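Local structure of cyclic GMP-AMP synthase-like receptor (Tribolium castaneum, 7LT2) at residues A[118-122]-A[133-137]; A[44-49]-A[114-118]; A[79-83]-A[105-109]. The protein senses double-stranded RNA in the cytoplasm and, as an innate immune nucleotidyltransferase, makes the cyclic dinucleotide 2',3'-cGAMP from ATP and GTP. One frame throughout, in Å; residues are numbered along the deposited sequence.

Interaction 1. Residues A[118-122]-A[133-137]; sequences FRKKF and KTLRW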
ATOM      1  N   PHE A 118      20.852  -1.674  19.766  1.00 18.35           N
ATOM      2  CA  PHE A 118      19.996  -0.868  18.895  1.00 22.05           C
ATOM      3  C   PHE A 118      20.814   0.125  18.076  1.00 19.45           C
ATOM      4  O   PHE A 118      20.609   0.264  16.865  1.00 17.22           O
ATOM      5  CB  PHE A 118      18.925  -0.135  19.712  1.00 19.14           C
ATOM      6  CG  PHE A 118      17.957   0.655  18.864  1.00 17.01           C
ATOM      7  CD1 PHE A 118      16.827   0.048  18.342  1.00 17.65           C
ATOM      8  CD2 PHE A 118      18.182   1.995  18.585  1.00 20.04           C
ATOM      9  CE1 PHE A 118      15.936   0.760  17.549  1.00 21.24           C
ATOM     10  CE2 PHE A 118      17.295   2.714  17.791  1.00 19.54           C
ATOM     11  CZ  PHE A 118      16.170   2.094  17.274  1.00 19.93           C
ATOM     12  N   ARG A 119      21.745   0.832  18.720  1.00 18.70           N
ATOM     13  CA  ARG A 119      22.559   1.807  18.005  1.00 17.48           C
ATOM     14  C   ARG A 119      23.345   1.149  16.874  1.00 20.16           C
ATOM     15  O   ARG A 119      23.321   1.619  15.730  1.00 20.73           O
ATOM     16  CB  ARG A 119      23.497   2.521  18.986  1.00 19.62           C
ATOM     17  CG  ARG A 119      24.391   3.557  18.335  1.00 23.16           C
ATOM     18  CD  ARG A 119      25.211   4.332  19.366  1.00 24.69           C
ATOM     19  NE  ARG A 119      24.448   5.406  19.997  1.00 26.34           N
ATOM     20  CZ  ARG A 119      24.317   5.576  21.308  1.00 26.58           C
ATOM     21  NH1 ARG A 119      24.881   4.750  22.174  1.00 30.51           N
ATOM     22  NH2 ARG A 119      23.623   6.614  21.761  1.00 22.48           N
ATOM     23  N   LYS A 120      24.045   0.048  17.175  1.00 18.90           N
ATOM     24  CA  LYS A 120      24.823  -0.648  16.152  1.00 24.75           C
ATOM     25  C   LYS A 120      23.952  -1.075  14.982  1.00 23.16           C
ATOM     26  O   LYS A 120      24.381  -1.011  13.824  1.00 24.41           O
ATOM     27  CB  LYS A 120      25.499  -1.894  16.729  1.00 27.31           C
ATOM     28  CG  LYS A 120      26.584  -1.693  17.742  1.00 36.49           C
ATOM     29  CD  LYS A 120      27.197  -3.056  18.044  1.00 35.40           C
ATOM     30  CE  LYS A 120      27.543  -3.202  19.500  1.00 36.77           C
ATOM     31  NZ  LYS A 120      26.333  -3.042  20.336  1.00 25.88           N
ATOM     32  N   LYS A 121      22.740  -1.550  15.270  1.00 19.82           N
ATOM     33  CA  LYS A 121      21.922  -2.189  14.244  1.00 20.87           C
ATOM     34  C   LYS A 121      21.118  -1.197  13.417  1.00 21.01           C
ATOM     35  O   LYS A 121      20.812  -1.487  12.256  1.00 20.84           O
ATOM     36  CB  LYS A 121      20.960  -3.202  14.874  1.00 27.36           C
ATOM     37  CG  LYS A 121      21.624  -4.385  15.560  1.00 29.31           C
ATOM     38  CD  LYS A 121      22.489  -5.182  14.608  1.00 36.60           C
ATOM     39  CE  LYS A 121      23.078  -6.404  15.300  1.00 40.63           C
ATOM     40  NZ  LYS A 121      22.021  -7.294  15.851  1.00 44.53           N
ATOM     41  N   PHE A 122      20.760  -0.038  13.977  1.00 18.38           N
ATOM     42  CA  PHE A 122      19.802   0.851  13.333  1.00 17.16           C
ATOM     43  C   PHE A 122      20.297   2.260  13.039  1.00 20.58           C
ATOM     44  O   PHE A 122      19.712   2.917  12.169  1.00 18.82           O
ATOM     45  CB  PHE A 122      18.530   0.994  14.186  1.00 15.82           C
ATOM     46  CG  PHE A 122      17.699  -0.245  14.275  1.00 18.11           C
ATOM     47  CD1 PHE A 122      17.913  -1.169  15.287  1.00 20.31           C
ATOM     48  CD2 PHE A 122      16.668  -0.470  13.375  1.00 17.82           C
ATOM     49  CE1 PHE A 122      17.122  -2.305  15.389  1.00 18.08           C
ATOM     50  CE2 PHE A 122      15.879  -1.603  13.471  1.00 20.77           C
ATOM     51  CZ  PHE A 122      16.109  -2.521  14.480  1.00 17.62           C
ATOM     52  N   LYS A 133      20.436   0.400   7.205  1.00 17.83           N
ATOM     53  CA  LYS A 133      20.688  -0.461   8.357  1.00 18.43           C
ATOM     54  C   LYS A 133      19.416  -1.170   8.798  1.00 15.88           C
ATOM     55  O   LYS A 133      19.443  -2.365   9.110  1.00 20.06           O
ATOM     56  CB  LYS A 133      21.278   0.355   9.508  1.00 19.64           C
ATOM     57  CG  LYS A 133      22.610   1.010   9.162  1.00 24.08           C
ATOM     58  CD  LYS A 133      23.248   1.669  10.370  1.00 27.75           C
ATOM     59  CE  LYS A 133      23.862   0.636  11.296  1.00 31.52           C
ATOM     60  NZ  LYS A 133      24.848   1.230  12.264  1.00 26.01           N
ATOM     61  N   THR A 134      18.292  -0.447   8.821  1.00 21.71           N
ATOM     62  CA  THR A 134      17.013  -1.047   9.198  1.00 20.33           C
ATOM     63  C   THR A 134      16.636  -2.178   8.247  1.00 17.84           C
ATOM     64  O   THR A 134      16.202  -3.253   8.679  1.00 18.62           O
ATOM     65  CB  THR A 134      15.913   0.024   9.213  1.00 19.83           C
ATOM     66  OG1 THR A 134      16.241   1.047  10.162  1.00 20.61           O
ATOM     67  CG2 THR A 134      14.561  -0.587   9.591  1.00 20.35           C
ATOM     68  N   LEU A 135      16.777  -1.948   6.941  1.00 17.12           N
ATOM     69  CA  LEU A 135      16.418  -2.978   5.972  1.00 19.57           C
ATOM     70  C   LEU A 135      17.326  -4.198   6.097  1.00 19.46           C
ATOM     71  O   LEU A 135      16.860  -5.340   6.004  1.00 19.62           O
ATOM     72  CB  LEU A 135      16.463  -2.400   4.557  1.00 20.84           C
ATOM     73  CG  LEU A 135      15.334  -1.422   4.209  1.00 21.70           C
ATOM     74  CD1 LEU A 135      15.700  -0.583   2.989  1.00 24.05           C
ATOM     75  CD2 LEU A 135      14.030  -2.173   3.956  1.00 22.02           C
ATOM     76  N   ARG A 136      18.625  -3.978   6.319  1.00 20.87           N
ATOM     77  CA  ARG A 136      19.543  -5.103   6.480  1.00 20.14           C
ATOM     78  C   ARG A 136      19.229  -5.891   7.744  1.00 18.36           C
ATOM     79  O   ARG A 136      19.323  -7.125   7.754  1.00 20.79           O
ATOM     80  CB  ARG A 136      20.991  -4.611   6.498  1.00 21.05           C
ATOM     81  CG  ARG A 136      21.448  -4.068   5.162  1.00 27.60           C
ATOM     82  CD  ARG A 136      22.955  -3.899   5.102  1.00 38.39           C
ATOM     83  NE  ARG A 136      23.421  -2.829   5.974  1.00 39.10           N
ATOM     84  CZ  ARG A 136      23.426  -1.544   5.644  1.00 42.48           C
ATOM     85  NH1 ARG A 136      22.972  -1.129   4.473  1.00 37.42           N
ATOM     86  NH2 ARG A 136      23.904  -0.655   6.509  1.00 47.08           N
ATOM     87  N   TRP A 137      18.846  -5.195   8.817  1.00 17.08           N
ATOM     88  CA  TRP A 137      18.498  -5.874  10.060  1.00 20.89           C
ATOM     89  C   TRP A 137      17.272  -6.756   9.878  1.00 18.37           C
ATOM     90  O   TRP A 137      17.253  -7.906  10.331  1.00 18.86           O
ATOM     91  CB  TRP A 137      18.265  -4.841  11.161  1.00 21.98           C
ATOM     92  CG  TRP A 137      17.829  -5.408  12.472  1.00 19.75           C
ATOM     93  CD1 TRP A 137      18.630  -5.924  13.448  1.00 20.85           C
ATOM     94  CD2 TRP A 137      16.490  -5.489  12.966  1.00 20.43           C
ATOM     95  NE1 TRP A 137      17.868  -6.330  14.520  1.00 18.47           N
ATOM     96  CE2 TRP A 137      16.552  -6.070  14.249  1.00 19.89           C
ATOM     97  CE3 TRP A 137      15.245  -5.120  12.453  1.00 18.13           C
ATOM     98  CZ2 TRP A 137      15.415  -6.300  15.020  1.00 21.03           C
ATOM     99  CZ3 TRP A 137      14.114  -5.350  13.219  1.00 21.52           C
ATOM    100  CH2 TRP A 137      14.208  -5.934  14.490  1.00 19.41           C
TER
HETATM  101  O   HOH W   1      21.666  -3.370  10.431  1.00 22.21           O
HETATM  102  O   HOH W   2      18.916  -7.572  16.986  1.00 28.58           O
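Start with Phe122, the last residue of the short helix 118-122. Its CA-to-CB bond points away from 133-137, yet chi1 in the m well swings the ring back, so that CZ lies 3.4 Å from Trp137 CD2. The edge of Phe122 meets the face of Trp137, centroids 4.6 Å apart and planes tilted at 51°. Trp137 holds chi1 at t, which brings Trp137 CD1 to 3.9 Å from Lys121 CB. The two short helix segments run almost perpendicular, at 98°, with axes 9.2 Å apart: two helices joined by a loop in the nucleotidyltransferase domain, where 118-122 meets the start of helix 131-147. Lys133 bends at chi3 (p) and carries NZ to the C-terminal end of the shorter helix, donating to Lys120 O at 2.8 Å and also to Leu123 O. One water bridges Lys121 O and Lys133 O, at 2.8 Å from each. Thr134 OG1, hydrogen-bonded to Asp130 O, sits 3.6 Å from Phe122 CD2 at the ring's edge.

Interaction 2. Residues A[44-49]-A[114-118]; sequences PLFKAL and VYKDF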
ATOM      1  N   PRO A  44      15.126 -10.966  20.732  1.00 19.07           N
ATOM      2  CA  PRO A  44      14.454 -10.202  21.794  1.00 18.89           C
ATOM      3  C   PRO A  44      14.287  -8.726  21.473  1.00 17.86           C
ATOM      4  O   PRO A  44      13.300  -8.120  21.906  1.00 17.13           O
ATOM      5  CB  PRO A  44      15.372 -10.416  23.007  1.00 19.78           C
ATOM      6  CG  PRO A  44      16.073 -11.710  22.721  1.00 21.03           C
ATOM      7  CD  PRO A  44      16.277 -11.732  21.232  1.00 22.77           C
ATOM      8  N   LEU A  45      15.223  -8.122  20.739  1.00 18.29           N
ATOM      9  CA  LEU A  45      15.072  -6.714  20.386  1.00 17.01           C
ATOM     10  C   LEU A  45      13.888  -6.507  19.449  1.00 15.87           C
ATOM     11  O   LEU A  45      13.147  -5.526  19.591  1.00 15.93           O
ATOM     12  CB  LEU A  45      16.360  -6.183  19.755  1.00 16.97           C
ATOM     13  CG  LEU A  45      16.358  -4.711  19.324  1.00 17.77           C
ATOM     14  CD1 LEU A  45      15.890  -3.783  20.440  1.00 18.76           C
ATOM     15  CD2 LEU A  45      17.753  -4.305  18.843  1.00 22.14           C
ATOM     16  N   PHE A  46      13.677  -7.421  18.493  1.00 18.50           N
ATOM     17  CA  PHE A  46      12.481  -7.322  17.663  1.00 15.11           C
ATOM     18  C   PHE A  46      11.224  -7.471  18.500  1.00 16.85           C
ATOM     19  O   PHE A  46      10.251  -6.736  18.303  1.00 17.04           O
ATOM     20  CB  PHE A  46      12.477  -8.367  16.545  1.00 16.42           C
ATOM     21  CG  PHE A  46      11.151  -8.458  15.822  1.00 16.66           C
ATOM     22  CD1 PHE A  46      10.708  -7.410  15.031  1.00 21.44           C
ATOM     23  CD2 PHE A  46      10.334  -9.571  15.966  1.00 18.20           C
ATOM     24  CE1 PHE A  46       9.479  -7.477  14.377  1.00 16.53           C
ATOM     25  CE2 PHE A  46       9.102  -9.642  15.314  1.00 15.78           C
ATOM     26  CZ  PHE A  46       8.682  -8.595  14.520  1.00 18.12           C
ATOM     27  N   LYS A  47      11.219  -8.423  19.435  1.00 16.39           N
ATOM     28  CA  LYS A  47      10.034  -8.597  20.267  1.00 16.59           C
ATOM     29  C   LYS A  47       9.746  -7.334  21.067  1.00 19.53           C
ATOM     30  O   LYS A  47       8.586  -6.934  21.214  1.00 20.60           O
ATOM     31  CB  LYS A  47      10.207  -9.799  21.194  1.00 20.63           C
ATOM     32  CG  LYS A  47       8.936 -10.168  21.949  1.00 21.25           C
ATOM     33  CD  LYS A  47       9.150 -11.408  22.788  1.00 23.22           C
ATOM     34  CE  LYS A  47       7.859 -11.841  23.465  1.00 30.77           C
ATOM     35  NZ  LYS A  47       8.017 -13.192  24.051  1.00 32.97           N
ATOM     36  N   ALA A  48      10.798  -6.671  21.557  1.00 18.84           N
ATOM     37  CA  ALA A  48      10.612  -5.446  22.327  1.00 17.02           C
ATOM     38  C   ALA A  48      10.118  -4.300  21.450  1.00 19.08           C
ATOM     39  O   ALA A  48       9.250  -3.526  21.869  1.00 19.02           O
ATOM     40  CB  ALA A  48      11.919  -5.061  23.024  1.00 17.39           C
ATOM     41  N   LEU A  49      10.659  -4.173  20.232  1.00 16.22           N
ATOM     42  CA  LEU A  49      10.274  -3.070  19.354  1.00 17.05           C
ATOM     43  C   LEU A  49       8.887  -3.261  18.752  1.00 15.71           C
ATOM     44  O   LEU A  49       8.183  -2.275  18.502  1.00 17.31           O
ATOM     45  CB  LEU A  49      11.287  -2.925  18.224  1.00 16.20           C
ATOM     46  CG  LEU A  49      12.596  -2.227  18.585  1.00 15.81           C
ATOM     47  CD1 LEU A  49      13.628  -2.525  17.515  1.00 17.85           C
ATOM     48  CD2 LEU A  49      12.345  -0.736  18.686  1.00 17.47           C
ATOM     49  N   VAL A 114      17.653  -4.754  26.700  1.00 22.57           N
ATOM     50  CA  VAL A 114      17.481  -5.439  25.424  1.00 22.59           C
ATOM     51  C   VAL A 114      17.797  -4.539  24.237  1.00 22.72           C
ATOM     52  O   VAL A 114      17.922  -5.031  23.109  1.00 20.02           O
ATOM     53  CB  VAL A 114      16.053  -6.026  25.335  1.00 23.63           C
ATOM     54  CG1 VAL A 114      15.027  -4.939  25.064  1.00 22.54           C
ATOM     55  CG2 VAL A 114      15.985  -7.138  24.290  1.00 22.77           C
ATOM     56  N   TYR A 115      17.960  -3.235  24.461  1.00 19.73           N
ATOM     57  CA  TYR A 115      18.339  -2.306  23.404  1.00 19.07           C
ATOM     58  C   TYR A 115      19.848  -2.106  23.302  1.00 21.34           C
ATOM     59  O   TYR A 115      20.287  -1.138  22.669  1.00 19.33           O
ATOM     60  CB  TYR A 115      17.644  -0.957  23.613  1.00 19.04           C
ATOM     61  CG  TYR A 115      16.164  -0.998  23.317  1.00 20.31           C
ATOM     62  CD1 TYR A 115      15.273  -1.568  24.218  1.00 20.51           C
ATOM     63  CD2 TYR A 115      15.655  -0.457  22.143  1.00 20.25           C
ATOM     64  CE1 TYR A 115      13.911  -1.607  23.951  1.00 20.71           C
ATOM     65  CE2 TYR A 115      14.296  -0.490  21.870  1.00 19.40           C
ATOM     66  CZ  TYR A 115      13.432  -1.067  22.778  1.00 21.59           C
ATOM     67  OH  TYR A 115      12.077  -1.103  22.513  1.00 27.26           O
ATOM     68  N   LYS A 116      20.646  -3.004  23.896  1.00 20.96           N
ATOM     69  CA  LYS A 116      22.095  -2.822  23.911  1.00 21.15           C
ATOM     70  C   LYS A 116      22.660  -2.653  22.507  1.00 22.40           C
ATOM     71  O   LYS A 116      23.594  -1.870  22.300  1.00 20.44           O
ATOM     72  CB  LYS A 116      22.783  -3.999  24.605  1.00 21.19           C
ATOM     73  CG  LYS A 116      24.306  -3.825  24.682  1.00 30.60           C
ATOM     74  CD  LYS A 116      24.994  -5.001  25.349  1.00 33.74           C
ATOM     75  CE  LYS A 116      26.484  -4.715  25.532  1.00 32.08           C
ATOM     76  NZ  LYS A 116      26.683  -3.427  26.253  1.00 40.33           N
ATOM     77  N   ASP A 117      22.115  -3.374  21.529  1.00 18.29           N
ATOM     78  CA  ASP A 117      22.640  -3.323  20.174  1.00 22.28           C
ATOM     79  C   ASP A 117      21.803  -2.455  19.239  1.00 21.80           C
ATOM     80  O   ASP A 117      22.032  -2.486  18.026  1.00 19.25           O
ATOM     81  CB  ASP A 117      22.764  -4.740  19.595  1.00 22.73           C
ATOM     82  CG  ASP A 117      23.865  -5.563  20.264  1.00 28.74           C
ATOM     83  OD1 ASP A 117      24.803  -4.977  20.842  1.00 28.43           O
ATOM     84  OD2 ASP A 117      23.792  -6.808  20.198  1.00 33.41           O
ATOM     85  N   PHE A 118      20.852  -1.674  19.766  1.00 18.35           N
ATOM     86  CA  PHE A 118      19.996  -0.868  18.895  1.00 22.05           C
ATOM     87  C   PHE A 118      20.814   0.125  18.076  1.00 19.45           C
ATOM     88  O   PHE A 118      20.609   0.264  16.865  1.00 17.22           O
ATOM     89  CB  PHE A 118      18.925  -0.135  19.712  1.00 19.14           C
ATOM     90  CG  PHE A 118      17.957   0.655  18.864  1.00 17.01           C
ATOM     91  CD1 PHE A 118      16.827   0.048  18.342  1.00 17.65           C
ATOM     92  CD2 PHE A 118      18.182   1.995  18.585  1.00 20.04           C
ATOM     93  CE1 PHE A 118      15.936   0.760  17.549  1.00 21.24           C
ATOM     94  CE2 PHE A 118      17.295   2.714  17.791  1.00 19.54           C
ATOM     95  CZ  PHE A 118      16.170   2.094  17.274  1.00 19.93           C
TER
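Leu45 is the main bump here, with the most surface covered. Both of its methyls reach into the hollow formed by Val114, Tyr115 and Phe118: CD1 sits over the Tyr115 ring, 4.0 Å from the centroid and 19° off the normal, a CH-pi contact, while CD2 comes to 4.1 Å from Phe118 CA. Chi1 at t and chi2 at p give Leu45 that reach. One turn further along helix 44-49, Leu49 touches both aromatic rings, with CD2 3.7 Å from Tyr115 CE2 and CD1 4.0 Å from Phe118 CE1. Val114 is the bump in the other direction: its CG2 lies 3.6 Å from Pro44 CB and its CG1 3.7 Å from Ala48 CB. The loop 114-118, part of the nucleotidyltransferase domain, thereby lies against the short helix that leads into strand 50-56 of the central sheet, and Phe118 goes on to stack with Phe122. With the close approaches mainly apolar and none a hydrogen bond, shape and burial hold loop to helix.

Interaction 3. Residues A[79-83]-A[105-109]; sequences IPIYA and GWLRQ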
ATOM      1  N   ILE A  79      10.046   2.968  18.907  1.00 19.30           N
ATOM      2  CA  ILE A  79      11.159   3.389  19.765  1.00 18.51           C
ATOM      3  C   ILE A  79      10.588   3.968  21.051  1.00 22.84           C
ATOM      4  O   ILE A  79       9.764   4.894  20.991  1.00 21.75           O
ATOM      5  CB  ILE A  79      12.021   4.417  19.041  1.00 17.43           C
ATOM      6  CG1 ILE A  79      12.627   3.814  17.770  1.00 22.04           C
ATOM      7  CG2 ILE A  79      13.111   4.954  19.979  1.00 22.32           C
ATOM      8  CD1 ILE A  79      13.286   4.825  16.871  1.00 24.84           C
ATOM      9  N   PRO A  80      10.987   3.467  22.221  1.00 20.59           N
ATOM     10  CA  PRO A  80      10.496   4.035  23.482  1.00 19.79           C
ATOM     11  C   PRO A  80      10.711   5.542  23.535  1.00 22.39           C
ATOM     12  O   PRO A  80      11.798   6.044  23.238  1.00 23.35           O
ATOM     13  CB  PRO A  80      11.331   3.302  24.540  1.00 24.33           C
ATOM     14  CG  PRO A  80      11.644   1.985  23.891  1.00 24.46           C
ATOM     15  CD  PRO A  80      11.871   2.308  22.440  1.00 22.76           C
ATOM     16  N   ILE A  81       9.651   6.272  23.902  1.00 23.56           N
ATOM     17  CA  ILE A  81       9.716   7.729  23.883  1.00 22.66           C
ATOM     18  C   ILE A  81      10.749   8.255  24.868  1.00 23.11           C
ATOM     19  O   ILE A  81      11.225   9.382  24.713  1.00 23.43           O
ATOM     20  CB  ILE A  81       8.334   8.351  24.167  1.00 25.60           C
ATOM     21  CG1 ILE A  81       7.956   8.179  25.637  1.00 26.60           C
ATOM     22  CG2 ILE A  81       7.270   7.728  23.272  1.00 35.95           C
ATOM     23  CD1 ILE A  81       6.639   8.839  26.004  1.00 39.23           C
ATOM     24  N   TYR A  82      11.119   7.459  25.876  1.00 24.52           N
ATOM     25  CA  TYR A  82      12.137   7.896  26.825  1.00 25.33           C
ATOM     26  C   TYR A  82      13.463   8.172  26.128  1.00 24.58           C
ATOM     27  O   TYR A  82      14.231   9.034  26.573  1.00 22.70           O
ATOM     28  CB  TYR A  82      12.310   6.847  27.927  1.00 24.77           C
ATOM     29  CG  TYR A  82      13.039   7.336  29.165  1.00 26.28           C
ATOM     30  CD1 TYR A  82      14.417   7.211  29.278  1.00 24.35           C
ATOM     31  CD2 TYR A  82      12.343   7.903  30.228  1.00 24.92           C
ATOM     32  CE1 TYR A  82      15.087   7.652  30.410  1.00 26.71           C
ATOM     33  CE2 TYR A  82      13.002   8.345  31.363  1.00 28.87           C
ATOM     34  CZ  TYR A  82      14.372   8.216  31.449  1.00 31.11           C
ATOM     35  OH  TYR A  82      15.038   8.653  32.578  1.00 29.76           O
ATOM     36  N   ALA A  83      13.745   7.465  25.029  1.00 21.76           N
ATOM     37  CA  ALA A  83      14.946   7.703  24.236  1.00 24.44           C
ATOM     38  C   ALA A  83      14.883   9.000  23.447  1.00 23.92           C
ATOM     39  O   ALA A  83      15.862   9.338  22.771  1.00 21.70           O
ATOM     40  CB  ALA A  83      15.192   6.533  23.283  1.00 20.73           C
ATOM     41  N   GLY A 105      20.400   7.528  27.884  1.00 23.94           N
ATOM     42  CA  GLY A 105      19.576   7.509  29.080  1.00 25.50           C
ATOM     43  C   GLY A 105      18.602   6.352  29.102  1.00 24.10           C
ATOM     44  O   GLY A 105      18.318   5.798  30.165  1.00 27.26           O
ATOM     45  N   TRP A 106      18.082   5.968  27.932  1.00 20.89           N
ATOM     46  CA  TRP A 106      17.227   4.790  27.859  1.00 21.53           C
ATOM     47  C   TRP A 106      18.018   3.519  28.149  1.00 23.74           C
ATOM     48  O   TRP A 106      17.522   2.617  28.833  1.00 22.39           O
ATOM     49  CB  TRP A 106      16.557   4.722  26.483  1.00 20.44           C
ATOM     50  CG  TRP A 106      15.780   3.460  26.250  1.00 19.02           C
ATOM     51  CD1 TRP A 106      16.019   2.513  25.296  1.00 22.28           C
ATOM     52  CD2 TRP A 106      14.648   3.000  26.999  1.00 21.43           C
ATOM     53  NE1 TRP A 106      15.100   1.498  25.397  1.00 23.15           N
ATOM     54  CE2 TRP A 106      14.249   1.772  26.438  1.00 21.99           C
ATOM     55  CE3 TRP A 106      13.928   3.513  28.082  1.00 24.48           C
ATOM     56  CZ2 TRP A 106      13.163   1.046  26.925  1.00 19.53           C
ATOM     57  CZ3 TRP A 106      12.851   2.790  28.565  1.00 24.45           C
ATOM     58  CH2 TRP A 106      12.476   1.572  27.983  1.00 23.19           C
ATOM     59  N   LEU A 107      19.249   3.426  27.632  1.00 20.32           N
ATOM     60  CA  LEU A 107      20.055   2.235  27.882  1.00 20.14           C
ATOM     61  C   LEU A 107      20.362   2.069  29.365  1.00 24.53           C
ATOM     62  O   LEU A 107      20.541   0.939  29.835  1.00 28.98           O
ATOM     63  CB  LEU A 107      21.347   2.291  27.064  1.00 21.75           C
ATOM     64  CG  LEU A 107      21.169   2.362  25.542  1.00 23.20           C
ATOM     65  CD1 LEU A 107      22.521   2.462  24.841  1.00 26.30           C
ATOM     66  CD2 LEU A 107      20.377   1.167  25.033  1.00 23.88           C
ATOM     67  N   ARG A 108      20.412   3.169  30.117  1.00 23.61           N
ATOM     68  CA  ARG A 108      20.675   3.101  31.550  1.00 21.17           C
ATOM     69  C   ARG A 108      19.442   2.724  32.360  1.00 23.32           C
ATOM     70  O   ARG A 108      19.551   2.559  33.580  1.00 27.69           O
ATOM     71  CB  ARG A 108      21.238   4.436  32.045  1.00 23.52           C
ATOM     72  CG  ARG A 108      22.671   4.679  31.602  1.00 24.41           C
ATOM     73  CD  ARG A 108      23.256   5.931  32.228  1.00 26.68           C
ATOM     74  NE  ARG A 108      22.697   7.150  31.656  1.00 35.89           N
ATOM     75  CZ  ARG A 108      23.329   7.931  30.792  1.00 41.04           C
ATOM     76  NH1 ARG A 108      24.561   7.663  30.386  1.00 35.03           N
ATOM     77  NH2 ARG A 108      22.712   9.014  30.326  1.00 32.92           N
ATOM     78  N   GLN A 109      18.290   2.591  31.714  1.00 25.83           N
ATOM     79  CA  GLN A 109      17.083   2.114  32.366  1.00 25.77           C
ATOM     80  C   GLN A 109      17.043   0.590  32.345  1.00 27.89           C
ATOM     81  O   GLN A 109      17.662  -0.045  31.486  1.00 25.87           O
ATOM     82  CB  GLN A 109      15.853   2.681  31.665  1.00 27.70           C
ATOM     83  CG  GLN A 109      15.682   4.176  31.846  1.00 34.42           C
ATOM     84  CD  GLN A 109      15.384   4.554  33.285  1.00 37.37           C
ATOM     85  OE1 GLN A 109      16.292   4.795  34.077  1.00 47.88           O
ATOM     86  NE2 GLN A 109      14.104   4.607  33.628  1.00 48.70           N
TER
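The CH-pi contact comes first, because Trp106 has more of its surface covered than any other residue here. Pro80 lies over one face of its indole, CB 3.8 Å from the centroid of the six-membered ring and 15° off the normal; Pro80 CG also comes to 3.5 Å from Trp106 CZ2. Plain apolar contacts follow. Tyr82 CB is 3.7 Å from Trp106 CE3, and Ala83 CB is 3.9 Å from Trp106 CB, at the point where the two backbones come nearest, with CA atoms 5.2 Å apart. The Tyr82 ring extends across the end of helix 103-107. Its CE1 passes 3.7 Å from Gly105 O and 3.8 Å from Gln109 CG, and Gln109 NE2 lies over one face of the Tyr82 ring. Within the loop, Ala83 N bonds to Pro80 O at 3.0 Å, holding the 3-10 turn. The turn joins strands 70-77 and 85-89 at the surface of the nucleotidyltransferase domain, and Tyr82 O bonds to Asn102 ND2, ahead of the helix. Tyr115 meets Trp106 edge-to-face. Across the two segments the chemistry is mostly ring and aliphatic surface, with a carbonyl and an amide at the Tyr82 ring, so mainly van der Waals packing, much of it on the indole, joins turn and helix.

All three contacts lie on one flank of the nucleotidyltransferase domain, away from the annotated nucleotide and metal sites. Centres of interactions 1 and 2 are about 11 Å apart, those of 2 and 3 about 12 Å, and those of 1 and 3 about 17 Å, a nearly right-angled triangle with interaction 2 at the corner. Along the chain, interaction 3 falls wholly within the span between 44-49 and 114-118, and interaction 1 opens at Phe118, the residue it shares with interaction 2. Direct packing makes them continuous: Trp137 CH2 lies 3.6 Å from Phe46 CB, and Tyr115 CD1 3.3 Å from Trp106 NE1. Helices 44-49, 103-107, 118-122 and 131-147 and their loops thus form one packed region beside the central sheet.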